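Local atomic coordinates of MHC class I antigen (Anolis carolinensis, PDB entry 7CPO), a protein that probably presents peptides to T cells as the heavy chain of a lizard class I histocompatibility complex, paired with beta2-microglobulin. Residues V189-R193 with L203-V207; D216-T220 with T245-V249. All coordinates share one frame; numbering follows the deposited sequence. Where two conformers were deposited one is given.

Interaction 1: residues V189-R193 with L203-V207; sequences VKVTR and LICRV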
loop_
_atom_site.group_PDB
_atom_site.type_symbol
_atom_site.label_atom_id
_atom_site.label_comp_id
_atom_site.label_asym_id
_atom_site.label_seq_id
_atom_site.Cartn_x
_atom_site.Cartn_y
_atom_site.Cartn_z
ATOM N N VAL A 189 2.050 17.090 -15.332
ATOM C CA VAL A 189 2.487 16.272 -16.467
ATOM C C VAL A 189 3.667 16.939 -17.159
ATOM O O VAL A 189 3.564 18.084 -17.616
ATOM C CB VAL A 189 1.354 16.064 -17.482
ATOM C CG1 VAL A 189 1.780 15.044 -18.549
ATOM C CG2 VAL A 189 0.069 15.657 -16.784
ATOM N N LYS A 190 4.765 16.209 -17.285
ATOM C CA LYS A 190 5.973 16.724 -17.909
ATOM C C LYS A 190 6.502 15.680 -18.882
ATOM O O LYS A 190 6.665 14.515 -18.518
ATOM C CB LYS A 190 7.021 17.071 -16.837
ATOM C CG LYS A 190 8.402 17.392 -17.353
ATOM C CD LYS A 190 8.774 18.791 -16.927
ATOM C CE LYS A 190 10.214 19.140 -17.253
ATOM N NZ LYS A 190 11.139 18.372 -16.408
ATOM N N VAL A 191 6.750 16.081 -20.119
ATOM C CA VAL A 191 7.298 15.188 -21.138
ATOM C C VAL A 191 8.770 15.510 -21.321
ATOM O O VAL A 191 9.131 16.662 -21.584
ATOM C CB VAL A 191 6.555 15.314 -22.484
ATOM C CG1 VAL A 191 7.098 14.287 -23.466
ATOM C CG2 VAL A 191 5.059 15.139 -22.310
ATOM N N THR A 192 9.618 14.499 -21.201
ATOM C CA THR A 192 11.018 14.621 -21.552
ATOM C C THR A 192 11.365 13.668 -22.702
ATOM O O THR A 192 10.560 12.831 -23.126
ATOM C CB THR A 192 11.900 14.355 -20.329
ATOM O OG1 THR A 192 11.562 13.079 -19.776
ATOM C CG2 THR A 192 11.707 15.454 -19.275
ATOM N N ARG A 193 12.593 13.809 -23.201
ATOM C CA ARG A 193 13.089 13.113 -24.382
ATOM C C ARG A 193 14.509 12.669 -24.081
ATOM O O ARG A 193 15.318 13.494 -23.654
ATOM C CB ARG A 193 13.050 14.050 -25.597
ATOM C CG ARG A 193 13.680 13.508 -26.854
ATOM C CD ARG A 193 13.923 14.648 -27.833
ATOM N NE ARG A 193 15.055 15.462 -27.414
ATOM C CZ ARG A 193 16.323 15.155 -27.662
ATOM N NH1 ARG A 193 16.622 14.057 -28.344
ATOM N NH2 ARG A 193 17.294 15.953 -27.236
ATOM N N LEU A 203 10.407 8.830 -25.442
ATOM C CA LEU A 203 9.661 9.946 -24.874
ATOM C C LEU A 203 9.075 9.523 -23.528
ATOM O O LEU A 203 8.301 8.557 -23.458
ATOM C CB LEU A 203 8.561 10.404 -25.833
ATOM C CG LEU A 203 8.974 10.955 -27.211
ATOM C CD1 LEU A 203 7.787 11.603 -27.939
ATOM C CD2 LEU A 203 10.140 11.933 -27.100
ATOM N N ILE A 204 9.438 10.238 -22.463
ATOM C CA ILE A 204 8.996 9.904 -21.109
ATOM C C ILE A 204 7.932 10.895 -20.656
ATOM O O ILE A 204 8.128 12.113 -20.733
ATOM C CB ILE A 204 10.167 9.883 -20.120
ATOM C CG1 ILE A 204 11.201 8.852 -20.561
ATOM C CG2 ILE A 204 9.664 9.584 -18.712
ATOM C CD1 ILE A 204 12.458 8.905 -19.746
ATOM N N CYS A 205 6.813 10.377 -20.175
ATOM C CA CYS A 205 5.758 11.207 -19.601
ATOM C C CYS A 205 5.735 11.002 -18.084
ATOM O O CYS A 205 5.331 9.934 -17.608
ATOM C CB CYS A 205 4.415 10.865 -20.234
ATOM S SG CYS A 205 3.125 11.915 -19.634
ATOM N N ARG A 206 6.190 12.010 -17.329
ATOM C CA ARG A 206 6.143 11.990 -15.867
ATOM C C ARG A 206 4.857 12.660 -15.408
ATOM O O ARG A 206 4.553 13.786 -15.821
ATOM C CB ARG A 206 7.340 12.703 -15.232
ATOM C CG ARG A 206 7.026 13.233 -13.800
ATOM C CD ARG A 206 7.886 14.437 -13.319
ATOM N NE ARG A 206 8.950 13.971 -12.442
ATOM C CZ ARG A 206 8.891 13.947 -11.115
ATOM N NH1 ARG A 206 7.822 14.391 -10.466
ATOM N NH2 ARG A 206 9.920 13.476 -10.436
ATOM N N VAL A 207 4.101 11.964 -14.564
ATOM C CA VAL A 207 2.799 12.430 -14.092
ATOM C C VAL A 207 2.797 12.276 -12.584
ATOM O O VAL A 207 2.847 11.151 -12.073
ATOM C CB VAL A 207 1.634 11.663 -14.726
ATOM C CG1 VAL A 207 0.308 12.336 -14.384
ATOM C CG2 VAL A 207 1.821 11.611 -16.235
#

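Interaction 2: residues D216-T220 with T245-V249; sequences DIDWT and TWRSV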
loop_
_atom_site.group_PDB
_atom_site.type_symbol
_atom_site.label_atom_id
_atom_site.label_comp_id
_atom_site.label_asym_id
_atom_site.label_seq_id
_atom_site.Cartn_x
_atom_site.Cartn_y
_atom_site.Cartn_z
ATOM N N ASP A 216 -5.853 7.728 -15.791
ATOM C CA ASP A 216 -5.732 7.109 -17.106
ATOM C C ASP A 216 -4.671 7.877 -17.885
ATOM O O ASP A 216 -4.867 9.045 -18.235
ATOM C CB ASP A 216 -7.070 7.092 -17.854
ATOM C CG ASP A 216 -7.190 5.905 -18.837
ATOM O OD1 ASP A 216 -6.200 5.141 -19.022
ATOM O OD2 ASP A 216 -8.285 5.742 -19.428
ATOM N N ILE A 217 -3.545 7.221 -18.131
ATOM C CA ILE A 217 -2.426 7.785 -18.863
ATOM C C ILE A 217 -2.156 6.893 -20.057
ATOM O O ILE A 217 -1.948 5.683 -19.900
ATOM C CB ILE A 217 -1.169 7.886 -17.990
ATOM C CG1 ILE A 217 -1.505 8.559 -16.656
ATOM C CG2 ILE A 217 -0.037 8.587 -18.763
ATOM C CD1 ILE A 217 -0.373 8.499 -15.672
ATOM N N ASP A 218 -2.144 7.488 -21.242
ATOM C CA ASP A 218 -1.812 6.760 -22.457
ATOM C C ASP A 218 -1.022 7.666 -23.387
ATOM O O ASP A 218 -1.314 8.858 -23.516
ATOM C CB ASP A 218 -3.070 6.242 -23.184
ATOM C CG ASP A 218 -3.592 4.927 -22.607
ATOM O OD1 ASP A 218 -4.655 4.930 -21.937
ATOM O OD2 ASP A 218 -2.934 3.883 -22.826
ATOM N N TRP A 219 -0.011 7.093 -24.021
ATOM C CA TRP A 219 0.598 7.729 -25.177
ATOM C C TRP A 219 -0.308 7.568 -26.400
ATOM O O TRP A 219 -0.814 6.476 -26.685
ATOM C CB TRP A 219 1.973 7.128 -25.437
ATOM C CG TRP A 219 3.025 7.782 -24.641
ATOM C CD1 TRP A 219 3.635 7.295 -23.518
ATOM C CD2 TRP A 219 3.602 9.063 -24.894
ATOM N NE1 TRP A 219 4.558 8.195 -23.063
ATOM C CE2 TRP A 219 4.558 9.292 -23.885
ATOM C CE3 TRP A 219 3.408 10.038 -25.881
ATOM C CZ2 TRP A 219 5.320 10.461 -23.831
ATOM C CZ3 TRP A 219 4.160 11.197 -25.830
ATOM C CH2 TRP A 219 5.109 11.398 -24.813
ATOM N N THR A 220 -0.530 8.663 -27.110
ATOM C CA THR A 220 -1.284 8.611 -28.345
ATOM C C THR A 220 -0.364 8.824 -29.544
ATOM O O THR A 220 0.750 9.340 -29.430
ATOM C CB THR A 220 -2.427 9.628 -28.328
ATOM O OG1 THR A 220 -1.925 10.919 -27.975
ATOM C CG2 THR A 220 -3.452 9.219 -27.315
ATOM N N THR A 245 3.764 8.490 -11.196
ATOM C CA THR A 245 4.065 7.406 -12.128
ATOM C C THR A 245 4.644 7.992 -13.415
ATOM O O THR A 245 4.725 9.215 -13.586
ATOM C CB THR A 245 2.825 6.558 -12.418
ATOM O OG1 THR A 245 3.212 5.383 -13.136
ATOM C CG2 THR A 245 1.843 7.332 -13.232
ATOM N N TRP A 246 5.040 7.104 -14.333
ATOM C CA TRP A 246 5.527 7.509 -15.646
ATOM C C TRP A 246 5.095 6.508 -16.712
ATOM O O TRP A 246 4.757 5.356 -16.427
ATOM C CB TRP A 246 7.051 7.663 -15.675
ATOM C CG TRP A 246 7.795 6.412 -15.369
ATOM C CD1 TRP A 246 8.323 6.045 -14.158
ATOM C CD2 TRP A 246 8.122 5.362 -16.281
ATOM N NE1 TRP A 246 8.946 4.822 -14.261
ATOM C CE2 TRP A 246 8.836 4.383 -15.554
ATOM C CE3 TRP A 246 7.879 5.149 -17.643
ATOM C CZ2 TRP A 246 9.307 3.211 -16.144
ATOM C CZ3 TRP A 246 8.342 3.976 -18.227
ATOM C CH2 TRP A 246 9.050 3.026 -17.477
ATOM N N ARG A 247 5.125 6.972 -17.959
ATOM C CA ARG A 247 4.824 6.157 -19.123
ATOM C C ARG A 247 5.705 6.601 -20.280
ATOM O O ARG A 247 5.818 7.802 -20.549
ATOM C CB ARG A 247 3.359 6.278 -19.514
ATOM C CG ARG A 247 2.864 5.130 -20.347
ATOM C CD ARG A 247 1.393 5.329 -20.604
ATOM N NE ARG A 247 0.802 4.225 -21.359
ATOM C CZ ARG A 247 0.380 3.080 -20.827
ATOM N NH1 ARG A 247 0.482 2.878 -19.520
ATOM N NH2 ARG A 247 -0.166 2.149 -21.604
ATOM N N SER A 248 6.297 5.628 -20.972
ATOM C CA SER A 248 7.285 5.866 -22.013
ATOM C C SER A 248 6.872 5.201 -23.320
ATOM O O SER A 248 6.080 4.256 -23.349
ATOM C CB SER A 248 8.660 5.343 -21.603
ATOM O OG SER A 248 8.630 3.932 -21.516
ATOM N N VAL A 249 7.428 5.727 -24.407
ATOM C CA VAL A 249 7.265 5.167 -25.744
ATOM C C VAL A 249 8.565 5.393 -26.509
ATOM O O VAL A 249 9.235 6.416 -26.335
ATOM C CB VAL A 249 6.045 5.783 -26.471
ATOM C CG1 VAL A 249 6.178 7.299 -26.561
ATOM C CG2 VAL A 249 5.861 5.155 -27.857
HETATM O O HOH W 1 -0.141 4.100 -24.172
#

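Interaction 1: residues V189-R193 with L203-V207
With V189 CG1 trans to the main-chain nitrogen (chi1 -172°) and C205 SG likewise trans to its own (chi1 -177°), methyl and sulfur are brought within 3.6 Å of each other on one face of an antiparallel strand pair. V207 stands next to V189 on that face, the two valines side by side and pointing the same way, V189 CG2 lying 4.1 Å from V207 CG1. At the other end L203 slants across the stem of R193, its CD2 touching both CB and CG of the arginine, whose guanidinium goes on to salt bridges with D196 and E201. The backbones are joined by two hydrogen-bonded pairs. K190 and R206 exchange N-H...O bonds of 2.8 Å from K190 N to R206 O and the same from R206 N to K190 O; T192 and I204 exchange a second pair, each 2.9 Å from N to O, although I204 N approaches T192 O from above the carbonyl plane. Between these pairs the CA of V191 comes 3.2 Å from I204 O, a CA-H...O contact. On the second face T192 OG1 rests 3.5 Å from I204 CB, while its hydrogen bond goes to Q97 of the beta2-microglobulin chain. R206 NH2 similarly bonds the carbonyl of F11 in that chain. The chemistry thus differs by face: V189, V191, L203, V207 and C205, disulfide-bonded to C261, turn mainly toward the domain interior, with R193 at the end of their row, whereas on the face shared with apolar I204, T192 and R206 bond beta2-microglobulin.

Interaction 2: residues D216-T220 with T245-V249
Strands 216-220 and 245-249 run nearly parallel, at 17° with their axes 7.5 Å apart, too far for backbone pairing, so side chains of two different sheets bridge the gap. The indole of W219 fills much of it. Its NE1 donates a nearly straight hydrogen bond of 2.8 Å to R247 O (166° at the hydrogen); the oxygen lies close to the ring plane, yet the nitrogen stands well above the plane of the carbonyl. V249 CG1 sits over the ring in a CH-pi contact, 3.6 Å from the centroid of the five-membered ring and nearly straight above it. That methyl gets there because it occupies the position between the backbone N and carbonyl carbon (chi1 58°). One bond at the edge and one methyl on a face together help to set the tilt of the indole. R247, extended from CG to NE, slides past I217 in the opposite direction, and its guanidinium passes with one face over I217 O. D218 OD2 is 3.5 Å from R247 NH2, a salt bridge of charges alone, because the oxygen lies well out of the guanidinium plane and no N-H is aimed at it. A water supplies the directed bonds instead: it donates to D218 OD2, and its oxygen accepts from W219 N and R247 NE, each 3.0 Å from it. Farther along, I217 CD1 and T245 CG2 meet tip to tip at 3.5 Å. Within the immunoglobulin sandwich, W219 packs on L203 and C205 of strand 201-210 and on C261 of strand 259-264, the familiar core tryptophan beside the disulfide, while R247 and V249 reach V230 on the edge strand 230-237.

Overall arrangement
Beyond the peptide-binding platform the chain enters its immunoglobulin domain at strand 188-193, and interaction 1 closes the first hairpin there, returning along strand 201-210. The chain then crosses to the second sheet at strand 216-221, goes back to the first through 230-237, and reaches strand 243-251, where interaction 2 closes a longer loop. The two closures follow in series, neither enclosing nor crossing the other. Spatially they adjoin, their centres about 8 Å apart: strand 201-210 neighbours 243-251, with probable hydrogen bonds from C205 N to R247 O and from L203 N to V249 O. Interaction 1 pairs an outer strand of one sheet with its neighbour; interaction 2 fastens that sheet to its partner.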